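Local coordinates for ORF59 (Human herpesvirus 8, PDB 3HSL), which acts as the accessory subunit of the viral DNA polymerase in lytic replication and raises its processivity, probably as a sliding clamp, at residues 193-203 against 244-255; 279-287 against 297-305. All coordinates share one frame; numbering follows the deposited sequence.

Interaction 1 of 2, residues 193-203 against 244-255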
loop_
_atom_site.group_PDB
_atom_site.type_symbol
_atom_site.label_atom_id
_atom_site.label_comp_id
_atom_site.label_asym_id
_atom_site.label_seq_id
_atom_site.Cartn_x
_atom_site.Cartn_y
_atom_site.Cartn_z
ATOM N N ASP A 193 -6.990 -21.377 -16.201
ATOM C CA ASP A 193 -6.127 -22.356 -15.555
ATOM C C ASP A 193 -6.369 -23.750 -16.129
ATOM O O ASP A 193 -7.429 -24.037 -16.689
ATOM C CB ASP A 193 -6.332 -22.365 -14.037
ATOM C CG ASP A 193 -5.191 -23.047 -13.301
ATOM O OD1 ASP A 193 -4.035 -22.870 -13.733
ATOM O OD2 ASP A 193 -5.435 -23.747 -12.297
ATOM N N GLN A 194 -5.369 -24.610 -15.982
ATOM C CA GLN A 194 -5.440 -25.962 -16.483
ATOM C C GLN A 194 -4.923 -26.863 -15.376
ATOM O O GLN A 194 -4.335 -26.386 -14.408
ATOM C CB GLN A 194 -4.531 -26.102 -17.705
ATOM C CG GLN A 194 -4.654 -24.965 -18.711
ATOM C CD GLN A 194 -3.816 -25.182 -19.957
ATOM O OE1 GLN A 194 -2.926 -24.388 -20.258
ATOM N NE2 GLN A 194 -4.092 -26.263 -20.686
ATOM N N THR A 195 -5.138 -28.168 -15.509
ATOM C CA THR A 195 -4.628 -29.063 -14.491
ATOM C C THR A 195 -3.351 -29.659 -15.111
ATOM O O THR A 195 -3.353 -30.048 -16.276
ATOM C CB THR A 195 -5.631 -30.189 -14.097
ATOM O OG1 THR A 195 -5.487 -31.315 -14.954
ATOM C CG2 THR A 195 -7.077 -29.692 -14.058
ATOM N N VAL A 196 -2.268 -29.723 -14.339
ATOM C CA VAL A 196 -1.028 -30.292 -14.844
ATOM C C VAL A 196 -0.867 -31.607 -14.120
ATOM O O VAL A 196 -1.043 -31.659 -12.902
ATOM C CB VAL A 196 0.195 -29.490 -14.427
ATOM C CG1 VAL A 196 1.366 -29.867 -15.324
ATOM C CG2 VAL A 196 -0.056 -28.020 -14.559
ATOM N N THR A 197 -0.541 -32.679 -14.835
ATOM C CA THR A 197 -0.340 -33.919 -14.129
ATOM C C THR A 197 1.189 -34.009 -14.006
ATOM O O THR A 197 1.896 -33.772 -14.970
ATOM C CB THR A 197 -0.959 -35.128 -14.831
ATOM O OG1 THR A 197 -0.120 -35.536 -15.906
ATOM C CG2 THR A 197 -2.362 -34.820 -15.345
ATOM N N VAL A 198 1.678 -34.345 -12.813
ATOM C CA VAL A 198 3.097 -34.475 -12.504
ATOM C C VAL A 198 3.249 -35.929 -12.097
ATOM O O VAL A 198 2.555 -36.385 -11.208
ATOM C CB VAL A 198 3.455 -33.618 -11.284
ATOM C CG1 VAL A 198 4.967 -33.534 -11.084
ATOM C CG2 VAL A 198 2.900 -32.191 -11.437
ATOM N N SER A 199 4.135 -36.682 -12.720
ATOM C CA SER A 199 4.263 -38.075 -12.318
ATOM C C SER A 199 5.711 -38.447 -12.112
ATOM O O SER A 199 6.608 -37.748 -12.584
ATOM C CB SER A 199 3.596 -39.025 -13.314
ATOM O OG SER A 199 4.212 -38.940 -14.571
ATOM N N VAL A 200 5.938 -39.546 -11.408
ATOM C CA VAL A 200 7.276 -39.983 -11.128
ATOM C C VAL A 200 7.307 -41.465 -11.359
ATOM O O VAL A 200 6.452 -42.205 -10.862
ATOM C CB VAL A 200 7.681 -39.690 -9.653
ATOM C CG1 VAL A 200 9.123 -40.061 -9.399
ATOM C CG2 VAL A 200 7.514 -38.231 -9.327
ATOM N N SER A 201 8.305 -41.885 -12.122
ATOM C CA SER A 201 8.523 -43.266 -12.459
ATOM C C SER A 201 9.656 -43.819 -11.628
ATOM O O SER A 201 10.737 -43.230 -11.595
ATOM C CB SER A 201 8.948 -43.348 -13.910
ATOM O OG SER A 201 9.443 -44.637 -14.172
ATOM N N GLU A 202 9.436 -44.938 -10.953
ATOM C CA GLU A 202 10.517 -45.510 -10.180
ATOM C C GLU A 202 11.436 -46.308 -11.130
ATOM O O GLU A 202 12.659 -46.296 -10.960
ATOM C CB GLU A 202 10.002 -46.386 -9.043
ATOM C CG GLU A 202 11.137 -47.011 -8.241
ATOM C CD GLU A 202 10.692 -48.124 -7.309
ATOM O OE1 GLU A 202 11.557 -48.964 -6.982
ATOM O OE2 GLU A 202 9.502 -48.179 -6.903
ATOM N N THR A 203 10.846 -46.990 -12.118
ATOM C CA THR A 203 11.609 -47.783 -13.095
ATOM C C THR A 203 12.664 -46.919 -13.776
ATOM O O THR A 203 13.864 -47.202 -13.700
ATOM C CB THR A 203 10.699 -48.414 -14.181
ATOM O OG1 THR A 203 9.751 -49.289 -13.567
ATOM C CG2 THR A 203 11.521 -49.207 -15.201
ATOM N N VAL A 244 12.514 -42.310 -4.771
ATOM C CA VAL A 244 11.191 -42.786 -5.181
ATOM C C VAL A 244 10.931 -44.238 -4.815
ATOM O O VAL A 244 11.691 -45.126 -5.227
ATOM C CB VAL A 244 11.039 -42.726 -6.738
ATOM C CG1 VAL A 244 9.615 -43.042 -7.145
ATOM C CG2 VAL A 244 11.432 -41.359 -7.286
ATOM N N HIS A 245 9.875 -44.506 -4.050
ATOM C CA HIS A 245 9.586 -45.921 -3.762
ATOM C C HIS A 245 8.352 -46.540 -4.441
ATOM O O HIS A 245 8.149 -47.747 -4.381
ATOM C CB HIS A 245 9.828 -46.351 -2.300
ATOM C CG HIS A 245 11.270 -46.651 -2.007
ATOM N ND1 HIS A 245 12.129 -45.743 -1.420
ATOM C CD2 HIS A 245 12.003 -47.772 -2.233
ATOM C CE1 HIS A 245 13.326 -46.292 -1.295
ATOM N NE2 HIS A 245 13.276 -47.523 -1.780
ATOM N N THR A 246 7.546 -45.702 -5.084
ATOM C CA THR A 246 6.367 -46.156 -5.819
ATOM C C THR A 246 6.133 -45.083 -6.858
ATOM O O THR A 246 6.440 -43.921 -6.618
ATOM C CB THR A 246 5.077 -46.200 -4.949
ATOM O OG1 THR A 246 5.346 -46.800 -3.682
ATOM C CG2 THR A 246 3.940 -46.959 -5.668
ATOM N N ASP A 247 5.595 -45.456 -8.010
ATOM C CA ASP A 247 5.291 -44.468 -9.008
ATOM C C ASP A 247 4.321 -43.497 -8.381
ATOM O O ASP A 247 3.484 -43.882 -7.573
ATOM C CB ASP A 247 4.710 -45.096 -10.276
ATOM C CG ASP A 247 5.768 -45.746 -11.142
ATOM O OD1 ASP A 247 6.895 -45.947 -10.662
ATOM O OD2 ASP A 247 5.481 -46.057 -12.310
ATOM N N ALA A 248 4.443 -42.233 -8.755
ATOM C CA ALA A 248 3.586 -41.180 -8.240
ATOM C C ALA A 248 2.928 -40.472 -9.409
ATOM O O ALA A 248 3.508 -40.376 -10.490
ATOM C CB ALA A 248 4.405 -40.197 -7.447
ATOM N N LEU A 249 1.717 -39.984 -9.181
ATOM C CA LEU A 249 0.949 -39.243 -10.169
ATOM C C LEU A 249 0.103 -38.230 -9.425
ATOM O O LEU A 249 -0.656 -38.574 -8.520
ATOM C CB LEU A 249 0.088 -40.190 -11.027
ATOM C CG LEU A 249 -1.044 -39.804 -12.015
ATOM C CD1 LEU A 249 -0.755 -38.697 -12.990
ATOM C CD2 LEU A 249 -1.495 -41.034 -12.785
ATOM N N SER A 250 0.242 -36.976 -9.811
ATOM C CA SER A 250 -0.529 -35.911 -9.204
ATOM C C SER A 250 -1.028 -35.027 -10.302
ATOM O O SER A 250 -0.359 -34.860 -11.305
ATOM C CB SER A 250 0.323 -35.069 -8.270
ATOM O OG SER A 250 0.784 -35.840 -7.179
ATOM N N ARG A 251 -2.212 -34.467 -10.109
ATOM C CA ARG A 251 -2.765 -33.527 -11.070
ATOM C C ARG A 251 -3.198 -32.281 -10.305
ATOM O O ARG A 251 -4.280 -32.204 -9.718
ATOM C CB ARG A 251 -3.824 -34.124 -12.011
ATOM C CG ARG A 251 -4.955 -34.888 -11.422
ATOM C CD ARG A 251 -5.941 -35.260 -12.542
ATOM N NE ARG A 251 -5.295 -35.977 -13.641
ATOM C CZ ARG A 251 -5.192 -37.304 -13.732
ATOM N NH1 ARG A 251 -5.695 -38.089 -12.786
ATOM N NH2 ARG A 251 -4.583 -37.855 -14.776
ATOM N N VAL A 252 -2.308 -31.308 -10.330
ATOM C CA VAL A 252 -2.486 -30.069 -9.615
ATOM C C VAL A 252 -2.766 -28.882 -10.521
ATOM O O VAL A 252 -2.677 -28.988 -11.759
ATOM C CB VAL A 252 -1.200 -29.767 -8.831
ATOM C CG1 VAL A 252 -0.835 -30.961 -7.957
ATOM C CG2 VAL A 252 -0.075 -29.486 -9.785
ATOM N N SER A 253 -3.105 -27.754 -9.893
ATOM C CA SER A 253 -3.383 -26.526 -10.621
ATOM C C SER A 253 -2.116 -25.888 -11.144
ATOM O O SER A 253 -1.156 -25.702 -10.388
ATOM C CB SER A 253 -4.056 -25.518 -9.721
ATOM O OG SER A 253 -4.081 -24.267 -10.375
ATOM N N LEU A 254 -2.126 -25.554 -12.436
ATOM C CA LEU A 254 -0.993 -24.912 -13.094
ATOM C C LEU A 254 -0.632 -23.581 -12.459
ATOM O O LEU A 254 0.549 -23.340 -12.230
ATOM C CB LEU A 254 -1.245 -24.714 -14.583
ATOM C CG LEU A 254 -0.098 -24.095 -15.401
ATOM C CD1 LEU A 254 1.198 -24.911 -15.327
ATOM C CD2 LEU A 254 -0.515 -23.891 -16.841
ATOM N N GLU A 255 -1.626 -22.722 -12.179
ATOM C CA GLU A 255 -1.358 -21.427 -11.532
ATOM C C GLU A 255 -0.662 -21.667 -10.210
ATOM O O GLU A 255 0.350 -21.023 -9.905
ATOM C CB GLU A 255 -2.621 -20.631 -11.215
ATOM C CG GLU A 255 -3.457 -20.108 -12.385
ATOM C CD GLU A 255 -4.643 -19.256 -11.897
ATOM O OE1 GLU A 255 -4.613 -18.800 -10.712
ATOM O OE2 GLU A 255 -5.589 -19.055 -12.709
#
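Val196, Val198 and Val200 pair with Val252, Ser250 and Ala248 as the hydrogen-bonded pairs of an antiparallel two-strand ladder, in which strand 248-253 runs along strand 195-201 in a protein of the DNA-clamp clan; strand 206-211 flanks 195-201 on its other side. Six backbone bonds join them, two at each pair; Val196 N to Val252 O measures 2.7 Å. Both strands send these residues to one face, where Trp276 of strand 270-276 packs on Val198, Val200, Ala248 and Ser250. Val200 holds CG1 anti to its N (chi1 -176°), which carries that methyl obliquely across Val244, 3.4 Å from Val244 CG2, while CG2 and CB of Val200 rest on Ala248 CB. Further along, the side chain of Val196 crosses that of Leu254, with its CG2 3.4 Å from Leu254 CD1, and the valine row runs on into the first turn of helix 254-263. Thr197 and Arg251 occupy the other face, side by side and pointing the same way: Thr197 CG2 lies obliquely beside the guanidinium, 3.6 Å from Arg251 NE. Arg251 sets off with CG between its own N and carbonyl carbon (chi1 51°) and bends at chi3, which keeps NE and NH2 alongside the threonine methyl. Side chains also bind backbone at the two ends. Asp247 OD1 accepts Glu202 N at 2.7 Å, the donor lying above the carboxylate plane, 40° out of it. At the helix end Ser253 is the N-cap residue; its OG sits against Asp193 OD2, a contact modelled too short to be trusted in detail, and also bonds Thr59 OG1. Asp193 OD1 takes the N-H of Glu255 on its syn side at 2.9 Å, and Leu254 N donates to Gln194 O at 3.1 Å.

Interaction 2 of 2, residues 279-287 against 297-305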
loop_
_atom_site.group_PDB
_atom_site.type_symbol
_atom_site.label_atom_id
_atom_site.label_comp_id
_atom_site.label_asym_id
_atom_site.label_seq_id
_atom_site.Cartn_x
_atom_site.Cartn_y
_atom_site.Cartn_z
ATOM N N ASN A 279 -0.731 -38.759 1.403
ATOM C CA ASN A 279 -2.089 -38.223 1.398
ATOM C C ASN A 279 -2.492 -37.327 0.205
ATOM O O ASN A 279 -2.906 -36.188 0.408
ATOM C CB ASN A 279 -2.413 -37.565 2.760
ATOM C CG ASN A 279 -1.464 -36.404 3.129
ATOM O OD1 ASN A 279 -1.482 -35.930 4.265
ATOM N ND2 ASN A 279 -0.644 -35.950 2.181
ATOM N N GLU A 280 -2.371 -37.841 -1.026
ATOM C CA GLU A 280 -2.763 -37.097 -2.254
ATOM C C GLU A 280 -2.138 -35.691 -2.438
ATOM O O GLU A 280 -2.460 -34.995 -3.406
ATOM C CB GLU A 280 -4.309 -36.943 -2.287
ATOM C CG GLU A 280 -5.134 -38.244 -2.301
ATOM C CD GLU A 280 -5.168 -38.957 -3.664
ATOM O OE1 GLU A 280 -5.458 -38.297 -4.690
ATOM O OE2 GLU A 280 -4.911 -40.178 -3.702
ATOM N N ILE A 281 -1.257 -35.266 -1.535
ATOM C CA ILE A 281 -0.682 -33.923 -1.634
ATOM C C ILE A 281 0.758 -33.757 -2.116
ATOM O O ILE A 281 1.677 -34.357 -1.565
ATOM C CB ILE A 281 -0.901 -33.115 -0.316
ATOM C CG1 ILE A 281 -2.393 -32.880 -0.104
ATOM C CG2 ILE A 281 -0.214 -31.757 -0.363
ATOM C CD1 ILE A 281 -2.715 -31.932 1.057
ATOM N N LEU A 282 0.920 -32.929 -3.155
ATOM C CA LEU A 282 2.221 -32.582 -3.725
ATOM C C LEU A 282 2.690 -31.277 -3.049
ATOM O O LEU A 282 2.034 -30.240 -3.165
ATOM C CB LEU A 282 2.148 -32.423 -5.258
ATOM C CG LEU A 282 3.416 -31.912 -5.985
ATOM C CD1 LEU A 282 4.638 -32.779 -5.715
ATOM C CD2 LEU A 282 3.241 -31.730 -7.485
ATOM N N GLU A 283 3.818 -31.330 -2.345
ATOM C CA GLU A 283 4.331 -30.163 -1.650
ATOM C C GLU A 283 5.547 -29.564 -2.337
ATOM O O GLU A 283 6.505 -30.259 -2.669
ATOM C CB GLU A 283 4.669 -30.520 -0.199
ATOM C CG GLU A 283 5.165 -29.354 0.658
ATOM C CD GLU A 283 5.421 -29.711 2.143
ATOM O OE1 GLU A 283 5.617 -30.897 2.493
ATOM O OE2 GLU A 283 5.428 -28.778 2.983
ATOM N N VAL A 284 5.501 -28.260 -2.552
ATOM C CA VAL A 284 6.612 -27.536 -3.143
ATOM C C VAL A 284 7.289 -26.934 -1.928
ATOM O O VAL A 284 6.687 -26.100 -1.257
ATOM C CB VAL A 284 6.127 -26.435 -4.086
ATOM C CG1 VAL A 284 7.278 -25.535 -4.489
ATOM C CG2 VAL A 284 5.444 -27.057 -5.304
ATOM N N GLU A 285 8.520 -27.345 -1.636
ATOM C CA GLU A 285 9.212 -26.830 -0.456
ATOM C C GLU A 285 10.505 -26.093 -0.729
ATOM O O GLU A 285 11.334 -26.531 -1.530
ATOM C CB GLU A 285 9.492 -27.949 0.552
ATOM C CG GLU A 285 10.187 -27.442 1.794
ATOM C CD GLU A 285 10.373 -28.487 2.864
ATOM O OE1 GLU A 285 10.537 -28.105 4.043
ATOM O OE2 GLU A 285 10.356 -29.691 2.553
ATOM N N GLY A 286 10.660 -24.968 -0.044
ATOM C CA GLY A 286 11.847 -24.172 -0.147
ATOM C C GLY A 286 12.896 -24.971 0.591
ATOM O O GLY A 286 12.787 -25.189 1.799
ATOM N N VAL A 287 13.912 -25.417 -0.139
ATOM C CA VAL A 287 14.991 -26.191 0.441
ATOM C C VAL A 287 16.064 -25.160 0.715
ATOM O O VAL A 287 16.472 -24.459 -0.208
ATOM C CB VAL A 287 15.453 -27.321 -0.521
ATOM C CG1 VAL A 287 16.654 -28.049 0.011
ATOM C CG2 VAL A 287 14.327 -28.305 -0.745
ATOM N N LYS A 297 10.542 -22.320 7.837
ATOM C CA LYS A 297 10.056 -23.299 6.877
ATOM C C LYS A 297 9.088 -22.602 5.932
ATOM O O LYS A 297 8.188 -21.860 6.373
ATOM C CB LYS A 297 9.391 -24.517 7.515
ATOM C CG LYS A 297 10.342 -25.460 8.203
ATOM C CD LYS A 297 9.646 -26.761 8.539
ATOM C CE LYS A 297 10.584 -27.728 9.227
ATOM N NZ LYS A 297 11.036 -27.148 10.523
ATOM N N LEU A 298 9.284 -22.847 4.636
ATOM C CA LEU A 298 8.462 -22.272 3.586
ATOM C C LEU A 298 8.052 -23.339 2.574
ATOM O O LEU A 298 8.909 -23.993 1.973
ATOM C CB LEU A 298 9.229 -21.163 2.856
ATOM C CG LEU A 298 8.504 -20.429 1.707
ATOM C CD1 LEU A 298 7.275 -19.705 2.223
ATOM C CD2 LEU A 298 9.393 -19.446 0.948
ATOM N N SER A 299 6.749 -23.525 2.378
ATOM C CA SER A 299 6.305 -24.506 1.390
ATOM C C SER A 299 4.910 -24.176 0.937
ATOM O O SER A 299 4.268 -23.321 1.513
ATOM C CB SER A 299 6.324 -25.924 1.955
ATOM O OG SER A 299 5.299 -26.086 2.907
ATOM N N VAL A 300 4.452 -24.863 -0.102
ATOM C CA VAL A 300 3.116 -24.670 -0.640
ATOM C C VAL A 300 2.538 -26.052 -0.895
ATOM O O VAL A 300 3.127 -26.841 -1.603
ATOM C CB VAL A 300 3.123 -23.893 -1.976
ATOM C CG1 VAL A 300 1.725 -23.713 -2.472
ATOM C CG2 VAL A 300 3.821 -22.514 -1.847
ATOM N N LEU A 301 1.387 -26.342 -0.313
ATOM C CA LEU A 301 0.727 -27.616 -0.506
ATOM C C LEU A 301 -0.151 -27.505 -1.737
ATOM O O LEU A 301 -1.034 -26.646 -1.789
ATOM C CB LEU A 301 -0.143 -27.935 0.697
ATOM C CG LEU A 301 0.604 -27.967 2.026
ATOM C CD1 LEU A 301 -0.317 -28.285 3.174
ATOM C CD2 LEU A 301 1.735 -28.962 1.970
ATOM N N LEU A 302 0.087 -28.363 -2.731
ATOM C CA LEU A 302 -0.710 -28.351 -3.957
ATOM C C LEU A 302 -1.799 -29.373 -3.821
ATOM O O LEU A 302 -1.530 -30.566 -3.651
ATOM C CB LEU A 302 0.135 -28.654 -5.190
ATOM C CG LEU A 302 1.261 -27.683 -5.523
ATOM C CD1 LEU A 302 1.927 -28.194 -6.775
ATOM C CD2 LEU A 302 0.770 -26.258 -5.732
ATOM N N LEU A 303 -3.034 -28.907 -3.896
ATOM C CA LEU A 303 -4.173 -29.796 -3.773
ATOM C C LEU A 303 -4.479 -30.526 -5.059
ATOM O O LEU A 303 -4.374 -29.975 -6.159
ATOM C CB LEU A 303 -5.391 -29.035 -3.266
ATOM C CG LEU A 303 -5.220 -28.513 -1.840
ATOM C CD1 LEU A 303 -6.258 -27.466 -1.474
ATOM C CD2 LEU A 303 -5.236 -29.682 -0.876
ATOM N N GLU A 304 -4.864 -31.785 -4.883
ATOM C CA GLU A 304 -5.203 -32.693 -5.956
ATOM C C GLU A 304 -6.447 -32.073 -6.588
ATOM O O GLU A 304 -7.338 -31.619 -5.874
ATOM C CB GLU A 304 -5.507 -34.053 -5.324
ATOM C CG GLU A 304 -5.147 -35.309 -6.148
ATOM C CD GLU A 304 -5.913 -35.490 -7.440
ATOM O OE1 GLU A 304 -7.008 -34.904 -7.593
ATOM O OE2 GLU A 304 -5.397 -36.238 -8.306
ATOM N N VAL A 305 -6.510 -32.046 -7.916
ATOM C CA VAL A 305 -7.655 -31.464 -8.630
ATOM C C VAL A 305 -8.476 -32.542 -9.341
ATOM O O VAL A 305 -7.962 -33.287 -10.183
ATOM C CB VAL A 305 -7.217 -30.369 -9.649
ATOM C CG1 VAL A 305 -8.424 -29.823 -10.400
ATOM C CG2 VAL A 305 -6.488 -29.248 -8.954
#
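The beta hairpin of strands 282-288 and 296-302 supplies this contact, with Leu282 and Val284 forming hydrogen-bonded pairs with Leu302 and Val300. Leu302 N reaches Leu282 O at 2.7 Å, whereas the return bond from Leu282 N to Leu302 O is weak; Gly286 N adds a bond to Leu298 O beyond the paired residues. One face is apolar. Leu302 CD1 lies 3.8 Å from Leu282 CD2, the two leucines side by side, and the Leu302 side chain crosses that of Val284, CD1 meeting Val284 CG2 at 4.0 Å. Helix 254-263 covers this face, with Ala260 against Val284 and Val300 and Leu257 against Leu302. On the opposite face, Glu283 has CG anti to its N (chi1 -177°), an extended chain that carries the carboxylate diagonally to Ser299 of the neighbouring strand. There Ser299 OG donates to the anti lone pair of Glu283 OE2 at 2.7 Å, while His277 NE2 is hydrogen-bonded to OE1; the two bonds, one on each oxygen, hold the carboxylate in place. The aliphatic part of Glu283 runs beside Leu301, its CG 3.7 Å from Leu301 CD2. Before strand 282-288 begins, Ile281 CD1 touches Leu303 CD2 at 3.9 Å, the two side chains pointing the same way. With one face under a helix and the other mixed, Glu283, Glu285 and Ser299 beside Leu301, this is an antiparallel hairpin backed by a helix, as in DNA-clamp folds.

How the interactions relate
Interaction 1 precedes interaction 2 along the chain, and their centres lie about 12 Å apart. They meet where the tail of 297-305 passes strand 248-253: Val305 N lies 2.9 Å from Arg251 O, a probable hydrogen bond, and Arg251 CG packs 3.4 Å from Glu304 OE2. Inside the fold, Val252 CG1 meets Leu302 CB at 3.7 Å. Helix 254-263 connects the two contacts, starting in the first and lying against the second, and Trp276 of strand 270-276 touches both Val198 and Val200 of interaction 1 and Leu282 of interaction 2. The two strand pairs thus share helical and aromatic packing within one clamp-family chain.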